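Local atomic coordinates of endonuclease IV (PDB entry 3AAM), a protein that cleaves DNA at apurinic or apyrimidinic sites for repair, leaving a 3'-hydroxyl and a 5'-terminal sugar phosphate, and also acts as a 3'-5' exonuclease. Residues A[136-141]-A[164-169]; A[65-70]-A[104-109]. All blocks are in the same frame, centred on the assembly; numbering follows the deposited sequence.

Contact 1: A[136-141]-A[164-169]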
loop_
_atom_site.group_PDB
_atom_site.type_symbol
_atom_site.label_atom_id
_atom_site.label_comp_id
_atom_site.label_asym_id
_atom_site.label_seq_id
_atom_site.Cartn_x
_atom_site.Cartn_y
_atom_site.Cartn_z
ATOM N N LEU A 136 -9.795 3.685 -2.795
ATOM C CA LEU A 136 -8.506 4.371 -2.802
ATOM C C LEU A 136 -8.009 4.518 -1.367
ATOM O O LEU A 136 -8.739 4.987 -0.494
ATOM C CB LEU A 136 -8.641 5.750 -3.456
ATOM C CG LEU A 136 -7.391 6.635 -3.512
ATOM C CD1 LEU A 136 -6.273 5.955 -4.295
ATOM C CD2 LEU A 136 -7.759 7.961 -4.174
ATOM N N LEU A 137 -6.765 4.108 -1.140
ATOM C CA LEU A 137 -6.147 4.167 0.175
ATOM C C LEU A 137 -5.021 5.186 0.183
ATOM O O LEU A 137 -4.218 5.233 -0.746
ATOM C CB LEU A 137 -5.563 2.801 0.545
ATOM C CG LEU A 137 -6.505 1.603 0.521
ATOM C CD1 LEU A 137 -5.752 0.343 0.922
ATOM C CD2 LEU A 137 -7.666 1.866 1.467
ATOM N N VAL A 138 -4.968 6.007 1.228
ATOM C CA VAL A 138 -3.902 6.994 1.351
ATOM C C VAL A 138 -2.983 6.508 2.463
ATOM O O VAL A 138 -3.450 6.084 3.519
ATOM C CB VAL A 138 -4.447 8.402 1.702
ATOM C CG1 VAL A 138 -5.255 8.945 0.533
ATOM C CG2 VAL A 138 -5.304 8.345 2.955
ATOM N N GLU A 139 -1.678 6.556 2.216
ATOM C CA GLU A 139 -0.706 6.093 3.201
ATOM C C GLU A 139 -0.238 7.210 4.115
ATOM O O GLU A 139 -0.228 8.376 3.729
ATOM C CB GLU A 139 0.545 5.530 2.509
ATOM C CG GLU A 139 0.314 4.865 1.163
ATOM C CD GLU A 139 1.615 4.476 0.460
ATOM O OE1 GLU A 139 2.603 5.245 0.530
ATOM O OE2 GLU A 139 1.644 3.404 -0.181
ATOM N N ASN A 140 0.146 6.848 5.334
ATOM C CA ASN A 140 0.708 7.834 6.242
ATOM C C ASN A 140 2.147 7.936 5.741
ATOM O O ASN A 140 2.649 7.017 5.082
ATOM C CB ASN A 140 0.679 7.344 7.691
ATOM C CG ASN A 140 1.365 6.007 7.867
ATOM O OD1 ASN A 140 0.914 4.995 7.335
ATOM N ND2 ASN A 140 2.457 5.995 8.624
ATOM N N THR A 141 2.817 9.045 6.039
ATOM C CA THR A 141 4.178 9.252 5.563
ATOM C C THR A 141 5.190 9.550 6.658
ATOM O O THR A 141 4.836 9.736 7.823
ATOM C CB THR A 141 4.226 10.409 4.557
ATOM O OG1 THR A 141 3.897 11.634 5.227
ATOM C CG2 THR A 141 3.226 10.176 3.439
ATOM N N LEU A 164 -12.502 7.457 0.753
ATOM C CA LEU A 164 -11.096 7.105 0.919
ATOM C C LEU A 164 -10.878 6.365 2.229
ATOM O O LEU A 164 -11.578 6.601 3.213
ATOM C CB LEU A 164 -10.219 8.359 0.940
ATOM C CG LEU A 164 -10.207 9.293 -0.270
ATOM C CD1 LEU A 164 -9.447 10.573 0.071
ATOM C CD2 LEU A 164 -9.564 8.583 -1.442
ATOM N N GLN A 165 -9.911 5.459 2.226
ATOM C CA GLN A 165 -9.556 4.739 3.432
ATOM C C GLN A 165 -8.054 4.869 3.609
ATOM O O GLN A 165 -7.400 5.558 2.829
ATOM C CB GLN A 165 -10.012 3.281 3.365
ATOM C CG GLN A 165 -11.519 3.162 3.572
ATOM C CD GLN A 165 -11.999 1.736 3.701
ATOM O OE1 GLN A 165 -11.462 0.959 4.492
ATOM N NE2 GLN A 165 -13.026 1.383 2.929
ATOM N N VAL A 166 -7.502 4.203 4.615
ATOM C CA VAL A 166 -6.083 4.346 4.906
ATOM C C VAL A 166 -5.229 3.090 4.848
ATOM O O VAL A 166 -5.693 1.988 5.137
ATOM C CB VAL A 166 -5.914 4.984 6.316
ATOM C CG1 VAL A 166 -4.455 4.941 6.762
ATOM C CG2 VAL A 166 -6.430 6.412 6.296
ATOM N N CYS A 167 -3.972 3.278 4.452
ATOM C CA CYS A 167 -2.997 2.201 4.435
ATOM C C CYS A 167 -1.917 2.616 5.426
ATOM O O CYS A 167 -1.286 3.659 5.270
ATOM C CB CYS A 167 -2.360 2.023 3.054
ATOM S SG CYS A 167 -0.942 0.880 3.087
ATOM N N LEU A 168 -1.719 1.812 6.460
ATOM C CA LEU A 168 -0.697 2.109 7.447
ATOM C C LEU A 168 0.645 1.543 7.014
ATOM O O LEU A 168 0.748 0.352 6.718
ATOM C CB LEU A 168 -1.062 1.491 8.796
ATOM C CG LEU A 168 0.097 1.407 9.796
ATOM C CD1 LEU A 168 0.491 2.812 10.253
ATOM C CD2 LEU A 168 -0.307 0.540 10.977
ATOM N N ASP A 169 1.660 2.397 6.954
ATOM C CA ASP A 169 3.003 1.937 6.631
ATOM C C ASP A 169 3.788 2.106 7.927
ATOM O O ASP A 169 3.964 3.220 8.428
ATOM C CB ASP A 169 3.640 2.759 5.508
ATOM C CG ASP A 169 5.010 2.227 5.112
ATOM O OD1 ASP A 169 5.882 2.108 6.004
ATOM O OD2 ASP A 169 5.217 1.922 3.916
#
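Asn140, just past the end of strand 135-139, meets Asp169 through its carboxamide, so that a side chain takes over the pairing where the backbone ladder gives out. Its CG sits in the crowded position between the backbone N and the carbonyl carbon (chi1 55°), which carries the carboxamide across to the backbone of Asp169. There OD1 accepts Asp169 N on a lone pair at 2.7 Å, almost straight (169° at the hydrogen), while ND2 donates to Asp169 O at 3.2 Å, close to the amide plane. Two bonds to one residue fix the rotation of the amide. The backbone bond just before them, Asn140 N to Cys167 O, is long and weak. Earlier the parallel ladder has three sound bonds, among them Val138 N to Gln165 O at 2.9 Å; Cys167 N approaches Val138 O from above the carbonyl plane.

Val138 and Val166 cross obliquely on the face packed against helix 152-159, CG2 to CG2 at 4.0 Å. At the start of the pair Leu136 and Leu164 lie side by side and point the same way, their CD2 methyls tightly pressed at 3.3 Å. Leu137, Glu139 and Cys167 occupy the other face; Leu137 CB meets Cys167 CB at 4.1 Å, and Leu137 CD2 lies against Gln165 CB.

Asp169 caps the following helix, its OD1 accepting His172 N, while His172 ND1 bonds Asn140 O. Because His172 binds manganese, the contact reaches into the metal's second shell. Neighbouring parallel strands joined by a right-handed beta-alpha-beta crossover, with the metal ligand His172 just beyond strand 165-169, mark the TIM barrel of endonuclease IV.

Contact 2: A[65-70]-A[104-109]; sequences PAVIHA and YVVVHP. With PO4 (phosphate ion), chain C.
Strands 66-69 and 104-107 run parallel, their axes 4.6 Å apart at closest approach and 34° from each other in direction, as neighbouring strands of a TIM barrel linked through helix 82-100 in a beta-alpha-beta unit. The ladder is carried by Ile68, whose N donates to Tyr104 O at 2.8 Å and whose O accepts Val106 N nearly along the C=O axis. One step on, Ala70 N reaches Val106 O at 2.9 Å, again almost in line with the carbonyl, so the pairing continues past the end of strand 66-69.

Val67, His69, Tyr104 and Val106 share one face, and Val106 is its hub. Its CG1 occupies the crowded position between the backbone N and the carbonyl carbon and so touches two neighbours: Val67 CG1, crossed obliquely at 3.7 Å, and the His69 ring, whose centroid lies 4.0 Å from Val106 CG1. That second meeting is a CH-pi contact over the ring face, 26° off its normal and shifted toward the rim. On the other face Ile68 and Val105 pack onto helix 82-100. Past the end of strand 66-69, Ala70 CB meets Val107 CG2.

His69 has CG anti to the backbone N (chi1 -159°), and both ring nitrogens are engaged. ND1 donates to Ala70 O at 2.6 Å, near the ring plane and on a carbonyl lone pair, which fixes the ring's rotation; NE2 donates to phosphate O2 at 2.9 Å. With both nitrogens donating, the ring would be cationic, a state the anion and nearby Glu139 would probably stabilise. The His204 ring meets this one with its plane nearly parallel. Beyond the strands, a water accepts His108 N at 3.0 Å and returns a weak bond to Ala70 O.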
loop_
_atom_site.group_PDB
_atom_site.type_symbol
_atom_site.label_atom_id
_atom_site.label_comp_id
_atom_site.label_asym_id
_atom_site.label_seq_id
_atom_site.Cartn_x
_atom_site.Cartn_y
_atom_site.Cartn_z
ATOM N N PRO A 65 -6.449 -11.421 -2.043
ATOM C CA PRO A 65 -6.648 -9.973 -2.065
ATOM C C PRO A 65 -5.497 -9.340 -2.823
ATOM O O PRO A 65 -4.331 -9.723 -2.648
ATOM C CB PRO A 65 -6.632 -9.601 -0.588
ATOM C CG PRO A 65 -7.186 -10.819 0.070
ATOM C CD PRO A 65 -6.487 -11.935 -0.664
ATOM N N ALA A 66 -5.822 -8.368 -3.665
ATOM C CA ALA A 66 -4.810 -7.694 -4.456
ATOM C C ALA A 66 -4.857 -6.194 -4.234
ATOM O O ALA A 66 -5.906 -5.627 -3.919
ATOM C CB ALA A 66 -5.011 -8.008 -5.927
ATOM N N VAL A 67 -3.706 -5.556 -4.397
ATOM C CA VAL A 67 -3.596 -4.121 -4.226
ATOM C C VAL A 67 -2.778 -3.552 -5.371
ATOM O O VAL A 67 -1.772 -4.137 -5.765
ATOM C CB VAL A 67 -2.849 -3.755 -2.917
ATOM C CG1 VAL A 67 -2.790 -2.249 -2.758
ATOM C CG2 VAL A 67 -3.524 -4.398 -1.720
ATOM N N ILE A 68 -3.217 -2.423 -5.914
ATOM C CA ILE A 68 -2.465 -1.761 -6.967
ATOM C C ILE A 68 -1.842 -0.525 -6.328
ATOM O O ILE A 68 -2.536 0.274 -5.696
ATOM C CB ILE A 68 -3.366 -1.353 -8.160
ATOM C CG1 ILE A 68 -3.581 -2.573 -9.063
ATOM C CG2 ILE A 68 -2.732 -0.200 -8.936
ATOM C CD1 ILE A 68 -4.497 -2.335 -10.249
ATOM N N HIS A 69 -0.526 -0.394 -6.464
ATOM C CA HIS A 69 0.188 0.744 -5.904
ATOM C C HIS A 69 0.390 1.794 -6.994
ATOM O O HIS A 69 0.780 1.461 -8.112
ATOM C CB HIS A 69 1.561 0.301 -5.374
ATOM C CG HIS A 69 2.151 1.229 -4.356
ATOM N ND1 HIS A 69 2.359 2.570 -4.595
ATOM C CD2 HIS A 69 2.561 1.008 -3.083
ATOM C CE1 HIS A 69 2.870 3.135 -3.516
ATOM N NE2 HIS A 69 3.004 2.209 -2.585
ATOM N N ALA A 70 0.104 3.051 -6.674
ATOM C CA ALA A 70 0.302 4.143 -7.622
ATOM C C ALA A 70 1.802 4.422 -7.666
ATOM O O ALA A 70 2.533 4.068 -6.742
ATOM C CB ALA A 70 -0.451 5.389 -7.154
ATOM N N TYR A 104 -8.326 -2.674 -4.073
ATOM C CA TYR A 104 -7.643 -1.507 -3.519
ATOM C C TYR A 104 -6.540 -0.894 -4.370
ATOM O O TYR A 104 -5.808 -1.596 -5.064
ATOM C CB TYR A 104 -7.024 -1.852 -2.157
ATOM C CG TYR A 104 -8.014 -2.285 -1.105
ATOM C CD1 TYR A 104 -8.952 -1.391 -0.598
ATOM C CD2 TYR A 104 -8.027 -3.597 -0.633
ATOM C CE1 TYR A 104 -9.889 -1.792 0.354
ATOM C CE2 TYR A 104 -8.959 -4.009 0.317
ATOM C CZ TYR A 104 -9.886 -3.101 0.804
ATOM O OH TYR A 104 -10.823 -3.501 1.730
ATOM N N VAL A 105 -6.437 0.429 -4.293
ATOM C CA VAL A 105 -5.388 1.192 -4.964
ATOM C C VAL A 105 -4.810 2.045 -3.838
ATOM O O VAL A 105 -5.554 2.708 -3.119
ATOM C CB VAL A 105 -5.941 2.121 -6.074
ATOM C CG1 VAL A 105 -4.843 3.067 -6.559
ATOM C CG2 VAL A 105 -6.457 1.291 -7.230
ATOM N N VAL A 106 -3.493 2.014 -3.666
ATOM C CA VAL A 106 -2.854 2.782 -2.603
ATOM C C VAL A 106 -1.885 3.808 -3.178
ATOM O O VAL A 106 -1.158 3.526 -4.133
ATOM C CB VAL A 106 -2.122 1.832 -1.611
ATOM C CG1 VAL A 106 -1.059 1.026 -2.341
ATOM C CG2 VAL A 106 -1.516 2.627 -0.473
ATOM N N VAL A 107 -1.881 5.000 -2.590
ATOM C CA VAL A 107 -1.033 6.085 -3.061
ATOM C C VAL A 107 -0.474 6.877 -1.895
ATOM O O VAL A 107 -1.100 6.951 -0.841
ATOM C CB VAL A 107 -1.855 7.049 -3.958
ATOM C CG1 VAL A 107 -3.007 7.639 -3.163
ATOM C CG2 VAL A 107 -0.963 8.153 -4.512
ATOM N N HIS A 108 0.715 7.450 -2.063
ATOM C CA HIS A 108 1.246 8.275 -0.992
ATOM C C HIS A 108 0.583 9.642 -1.201
ATOM O O HIS A 108 0.261 10.016 -2.328
ATOM C CB HIS A 108 2.791 8.336 -1.023
ATOM C CG HIS A 108 3.380 8.864 -2.295
ATOM N ND1 HIS A 108 4.744 8.951 -2.490
ATOM C CD2 HIS A 108 2.810 9.330 -3.431
ATOM C CE1 HIS A 108 4.986 9.449 -3.690
ATOM N NE2 HIS A 108 3.828 9.688 -4.281
ATOM N N PRO A 109 0.326 10.384 -0.113
ATOM C CA PRO A 109 -0.317 11.702 -0.173
ATOM C C PRO A 109 0.352 12.746 -1.054
ATOM O O PRO A 109 -0.327 13.500 -1.756
ATOM C CB PRO A 109 -0.348 12.138 1.290
ATOM C CG PRO A 109 -0.427 10.855 2.023
ATOM C CD PRO A 109 0.551 9.982 1.285
HETATM P P PO4 C . 5.695 3.647 -0.633
HETATM O O1 PO4 C . 6.586 3.306 -1.885
HETATM O O2 PO4 C . 4.767 2.415 -0.299
HETATM O O3 PO4 C . 6.614 3.956 0.585
HETATM O O4 PO4 C . 4.811 4.914 -0.953
HETATM O O HOH W 1 2.200 6.415 -4.466
#

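The two contacts are successive strand pairs of one barrel, strands 104-107 and 135-139 lying side by side between the outer two. Their centres are 9 Å apart, and the ladder joining them probably bonds Leu137 N to Val105 O at 2.7 Å and Leu137 O to Val107 N at 3.0 Å. Inside the barrel Glu139 OE2 comes to 3.0 Å from His69 NE2, and both side chains approach the bound phosphate. Between nearest atoms, the manganese held by His172, Asp217 and His219 is about 4 Å from the Asp169 side chain but about 7 Å from that of His69, so contact 1 borders both metal and anion, whereas contact 2 reaches the anion through His69 and stays farther from the metal.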